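Long-range contacts in protease Do-like 1, chloroplastic (Arabidopsis thaliana, PDB 3QO6), which acts as a serine protease of the chloroplast, required at high temperature, that may degrade damaged proteins and can cleave beta-casein: residues L36-D41 and G75-R80; K92-D97 and V104-A109. One frame throughout, in Å; residues are numbered along the deposited sequence.

Contact 1 (L36-D41 and G75-R80)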
# COMPACT_ATOMS: atom_id res chain seq x y z
N LEU B 36 -11.79 23.00 -17.86
CA LEU B 36 -10.63 22.69 -18.73
C LEU B 36 -9.30 23.21 -18.20
O LEU B 36 -9.17 24.39 -17.87
CB LEU B 36 -10.83 23.27 -20.14
CG LEU B 36 -11.94 22.71 -21.01
CD1 LEU B 36 -13.25 22.67 -20.23
CD2 LEU B 36 -12.07 23.58 -22.27
N ALA B 37 -8.30 22.34 -18.11
CA ALA B 37 -6.98 22.76 -17.63
C ALA B 37 -5.97 22.77 -18.78
O ALA B 37 -6.15 22.11 -19.82
CB ALA B 37 -6.49 21.86 -16.51
N VAL B 38 -4.91 23.54 -18.59
CA VAL B 38 -3.89 23.67 -19.61
C VAL B 38 -2.89 22.52 -19.59
O VAL B 38 -2.32 22.19 -18.55
CB VAL B 38 -3.13 25.00 -19.45
CG1 VAL B 38 -2.03 25.09 -20.47
CG2 VAL B 38 -4.09 26.18 -19.59
N ARG B 39 -2.69 21.92 -20.75
CA ARG B 39 -1.75 20.82 -20.89
C ARG B 39 -0.89 21.07 -22.14
O ARG B 39 -1.32 21.74 -23.08
CB ARG B 39 -2.49 19.49 -20.99
CG ARG B 39 -3.25 19.10 -19.71
CD ARG B 39 -2.31 18.71 -18.56
NE ARG B 39 -3.02 18.30 -17.35
CZ ARG B 39 -3.52 19.13 -16.44
NH1 ARG B 39 -3.41 20.44 -16.59
NH2 ARG B 39 -4.14 18.66 -15.36
N GLN B 40 0.33 20.55 -22.15
CA GLN B 40 1.22 20.74 -23.28
C GLN B 40 1.17 19.69 -24.37
O GLN B 40 0.82 18.54 -24.12
CB GLN B 40 2.67 20.83 -22.81
CG GLN B 40 3.16 22.23 -22.55
CD GLN B 40 4.58 22.41 -23.05
OE1 GLN B 40 5.44 21.55 -22.84
NE2 GLN B 40 4.83 23.54 -23.72
N ASP B 41 1.51 20.11 -25.58
CA ASP B 41 1.56 19.21 -26.72
C ASP B 41 2.97 18.62 -26.61
O ASP B 41 3.96 19.36 -26.56
CB ASP B 41 1.41 20.01 -28.03
CG ASP B 41 1.24 19.11 -29.25
OD1 ASP B 41 2.06 18.19 -29.47
OD2 ASP B 41 0.27 19.34 -30.01
N GLY B 75 -9.79 26.81 -9.84
CA GLY B 75 -8.69 26.48 -10.75
C GLY B 75 -8.89 26.23 -12.24
O GLY B 75 -8.03 25.63 -12.87
N ALA B 76 -9.99 26.69 -12.82
CA ALA B 76 -10.22 26.46 -14.24
C ALA B 76 -9.68 27.55 -15.18
O ALA B 76 -10.19 28.69 -15.19
CB ALA B 76 -11.70 26.26 -14.50
N SER B 77 -8.66 27.23 -15.98
CA SER B 77 -8.15 28.22 -16.91
C SER B 77 -9.34 28.67 -17.77
O SER B 77 -9.44 29.83 -18.17
CB SER B 77 -7.00 27.66 -17.76
OG SER B 77 -7.35 26.48 -18.44
N ASP B 78 -10.28 27.76 -18.01
CA ASP B 78 -11.48 28.06 -18.78
C ASP B 78 -12.55 27.07 -18.35
O ASP B 78 -12.23 25.95 -17.94
CB ASP B 78 -11.24 27.92 -20.29
CG ASP B 78 -12.47 28.30 -21.13
OD1 ASP B 78 -12.46 28.01 -22.35
OD2 ASP B 78 -13.43 28.89 -20.59
N LEU B 79 -13.81 27.48 -18.42
CA LEU B 79 -14.91 26.62 -18.05
C LEU B 79 -16.02 26.83 -19.03
O LEU B 79 -16.24 27.95 -19.50
CB LEU B 79 -15.37 26.87 -16.61
CG LEU B 79 -15.38 28.28 -16.04
CD1 LEU B 79 -16.70 28.95 -16.38
CD2 LEU B 79 -15.17 28.24 -14.53
N ARG B 80 -16.69 25.73 -19.35
CA ARG B 80 -17.79 25.73 -20.31
C ARG B 80 -19.00 25.02 -19.73
O ARG B 80 -18.86 23.96 -19.11
CB ARG B 80 -17.35 24.99 -21.58
CG ARG B 80 -15.89 25.24 -21.98
CD ARG B 80 -15.49 24.51 -23.28
NE ARG B 80 -16.40 24.78 -24.41
CZ ARG B 80 -16.92 25.97 -24.71
NH1 ARG B 80 -16.63 27.03 -23.96
NH2 ARG B 80 -17.71 26.12 -25.77
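Leu36 and Asp78 face each other as an antiparallel hydrogen-bonded pair. The backbone contributes one bond, from Leu36 N to Asp78 O at 3.0 Å.

The polar side-chain contact comes from Ser77, whose OG, lodged between its own N and carbonyl carbon (chi1 55°), turns to Leu36 O at 2.8 Å. Glu49 OE1 on strand 47-61 is a second possible acceptor, and the single hydroxyl proton can serve only one of them. The same OG rests against Val38 CG2, 3.5 Å away.

Apolar contact is carried by Leu36, whose CD2 lies 3.7 Å from Arg80 CD, while CD1 approaches Arg80 CG at 4.1 Å; the two side chains cross obliquely. Beyond CD the arginine bends (chi3 52°), and its guanidinium forms a salt bridge with Asp90. An alanine in place of Leu36 would probably leave the methylenes of Arg80 without their apolar cover and freer to shift about that salt bridge.

Charge adds a further element: Asp78 shares the leucine's face of the sheet and lies close to Glu49 and Asp90, a cluster that may favour protonation of one carboxylate.

Joining strand 30-40 to strand 78-82 in this way closes the six-stranded antiparallel barrel, the N-terminal barrel of a chymotrypsin-like protease.

Contact 2 (K92-D97 and V104-A109)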
# COMPACT_ATOMS: atom_id res chain seq x y z
N LYS B 92 -18.46 32.94 -17.97
CA LYS B 92 -17.71 33.93 -17.22
C LYS B 92 -18.06 33.78 -15.74
O LYS B 92 -19.22 33.59 -15.37
CB LYS B 92 -18.07 35.33 -17.71
CG LYS B 92 -17.36 36.48 -16.97
CD LYS B 92 -18.33 37.62 -16.62
CE LYS B 92 -17.70 38.62 -15.64
NZ LYS B 92 -18.75 39.40 -14.91
N VAL B 93 -17.04 33.86 -14.89
CA VAL B 93 -17.25 33.75 -13.46
C VAL B 93 -17.80 35.03 -12.85
O VAL B 93 -17.05 35.95 -12.55
CB VAL B 93 -15.93 33.40 -12.76
CG1 VAL B 93 -16.13 33.30 -11.28
CG2 VAL B 93 -15.40 32.10 -13.30
N VAL B 94 -19.11 35.11 -12.66
CA VAL B 94 -19.70 36.30 -12.05
C VAL B 94 -19.15 36.59 -10.65
O VAL B 94 -18.94 37.75 -10.29
CB VAL B 94 -21.24 36.16 -11.93
CG1 VAL B 94 -21.81 37.33 -11.14
CG2 VAL B 94 -21.87 36.04 -13.32
N GLY B 95 -18.94 35.55 -9.85
CA GLY B 95 -18.45 35.74 -8.49
C GLY B 95 -18.64 34.50 -7.61
O GLY B 95 -19.21 33.50 -8.04
N PHE B 96 -18.20 34.57 -6.36
CA PHE B 96 -18.32 33.40 -5.51
C PHE B 96 -18.05 33.57 -4.00
O PHE B 96 -17.30 34.45 -3.58
CB PHE B 96 -17.41 32.32 -6.07
CG PHE B 96 -15.95 32.68 -6.02
CD1 PHE B 96 -15.23 32.59 -4.82
CD2 PHE B 96 -15.28 33.13 -7.16
CE1 PHE B 96 -13.86 32.95 -4.76
CE2 PHE B 96 -13.91 33.49 -7.11
CZ PHE B 96 -13.21 33.40 -5.92
N ASP B 97 -18.66 32.70 -3.21
CA ASP B 97 -18.52 32.71 -1.76
C ASP B 97 -17.86 31.41 -1.32
O ASP B 97 -18.51 30.38 -1.33
CB ASP B 97 -19.89 32.79 -1.11
CG ASP B 97 -19.81 33.02 0.36
OD1 ASP B 97 -18.77 32.70 0.98
OD2 ASP B 97 -20.80 33.53 0.91
N VAL B 104 -21.36 31.73 -8.81
CA VAL B 104 -22.27 32.08 -9.89
C VAL B 104 -21.55 32.30 -11.21
O VAL B 104 -20.49 32.91 -11.26
CB VAL B 104 -23.08 33.34 -9.60
CG1 VAL B 104 -24.06 33.55 -10.74
CG2 VAL B 104 -23.83 33.20 -8.29
N LEU B 105 -22.13 31.78 -12.28
CA LEU B 105 -21.56 31.89 -13.60
C LEU B 105 -22.54 32.62 -14.49
O LEU B 105 -23.72 32.77 -14.15
CB LEU B 105 -21.31 30.50 -14.17
CG LEU B 105 -19.93 29.85 -14.14
CD1 LEU B 105 -19.11 30.21 -12.92
CD2 LEU B 105 -20.15 28.35 -14.24
N ARG B 106 -22.03 33.09 -15.63
CA ARG B 106 -22.88 33.76 -16.61
C ARG B 106 -22.46 33.26 -17.97
O ARG B 106 -21.28 33.03 -18.25
CB ARG B 106 -22.72 35.28 -16.57
CG ARG B 106 -23.90 36.03 -17.19
CD ARG B 106 -23.56 37.49 -17.59
NE ARG B 106 -24.75 38.20 -18.07
CZ ARG B 106 -25.43 39.10 -17.35
NH1 ARG B 106 -25.05 39.42 -16.12
NH2 ARG B 106 -26.53 39.67 -17.86
N ILE B 107 -23.46 33.04 -18.82
CA ILE B 107 -23.22 32.61 -20.17
C ILE B 107 -24.11 33.43 -21.09
O ILE B 107 -25.15 33.97 -20.67
CB ILE B 107 -23.51 31.08 -20.39
CG1 ILE B 107 -24.98 30.76 -20.10
CG2 ILE B 107 -22.58 30.25 -19.55
CD1 ILE B 107 -25.40 29.40 -20.59
N ASP B 108 -23.67 33.53 -22.34
CA ASP B 108 -24.35 34.27 -23.40
C ASP B 108 -25.24 33.27 -24.14
O ASP B 108 -24.80 32.65 -25.11
CB ASP B 108 -23.30 34.83 -24.36
CG ASP B 108 -23.89 35.69 -25.46
OD1 ASP B 108 -23.18 35.95 -26.45
OD2 ASP B 108 -25.07 36.11 -25.33
N ALA B 109 -26.48 33.12 -23.69
CA ALA B 109 -27.36 32.15 -24.34
C ALA B 109 -28.76 32.68 -24.60
O ALA B 109 -29.26 33.52 -23.86
CB ALA B 109 -27.44 30.87 -23.51
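Leu105 reaches back across the hairpin to Val93 and the carbonyl of Lys92, and its side chain can be followed outward. CB begins 3.9 Å from Lys92 O, and CG continues past the same oxygen. At the tip, CD1 settles against Val93 CA at 4.0 Å and meets Val93 CG2 at 4.2 Å, the two side chains crossing at a slant. Leu105 CA also points a C-H at Lys92 O.

Backbone bonds fix this register. Lys92 and Arg106 exchange two, N to O in each direction, and Val104 N gives an almost straight one to Gly95 O (178°), answered by a weak, long bond from Gly95 N to Val104 O. Val94 and Gly95 thus both stand opposite Val104, a classic beta bulge. Backbone angles at Gly95 would jam any CB against the preceding carbonyl oxygen, which suits glycine.

The bulge swings Val94 toward the partner strand. Its CG2, anti to the carbonyl carbon and beside the backbone N, meets Arg106 CB at 3.4 Å, a tight approach, while Val94 CB lies 4.0 Å from Val104 CG1.

Around the hairpin, Leu105 packs on Ile66 of strand 65-69, Ala91 of strand 88-97 and, one strand further, Val81 of strand 78-82. Val94 and Arg106 lean on His65 of strand 65-69, and Val104 meets Val221 and Leu224 of helix 214-227.

How the contacts relate
From the N terminus, helix 14-26 leads into strand 30-40; contact 1 then brings residues 75-80 back to it, closing a loop that contains strands 47-61 and 65-69 and helix 70-73, with the predicted catalytic His71. Contact 2 opens only afterwards and closes a short hairpin whose turn carries the predicted catalytic Asp101. The two therefore stand in series, neither enclosing nor crossing the other, with centres about 17 Å apart. Leu79, next to the pairing residue of contact 1, joins them: its CD1 packs on Leu105 CG at 4.0 Å and its CD2 on Val93 CG2. One contact seals the barrel, the other pairs neighbouring strands within it.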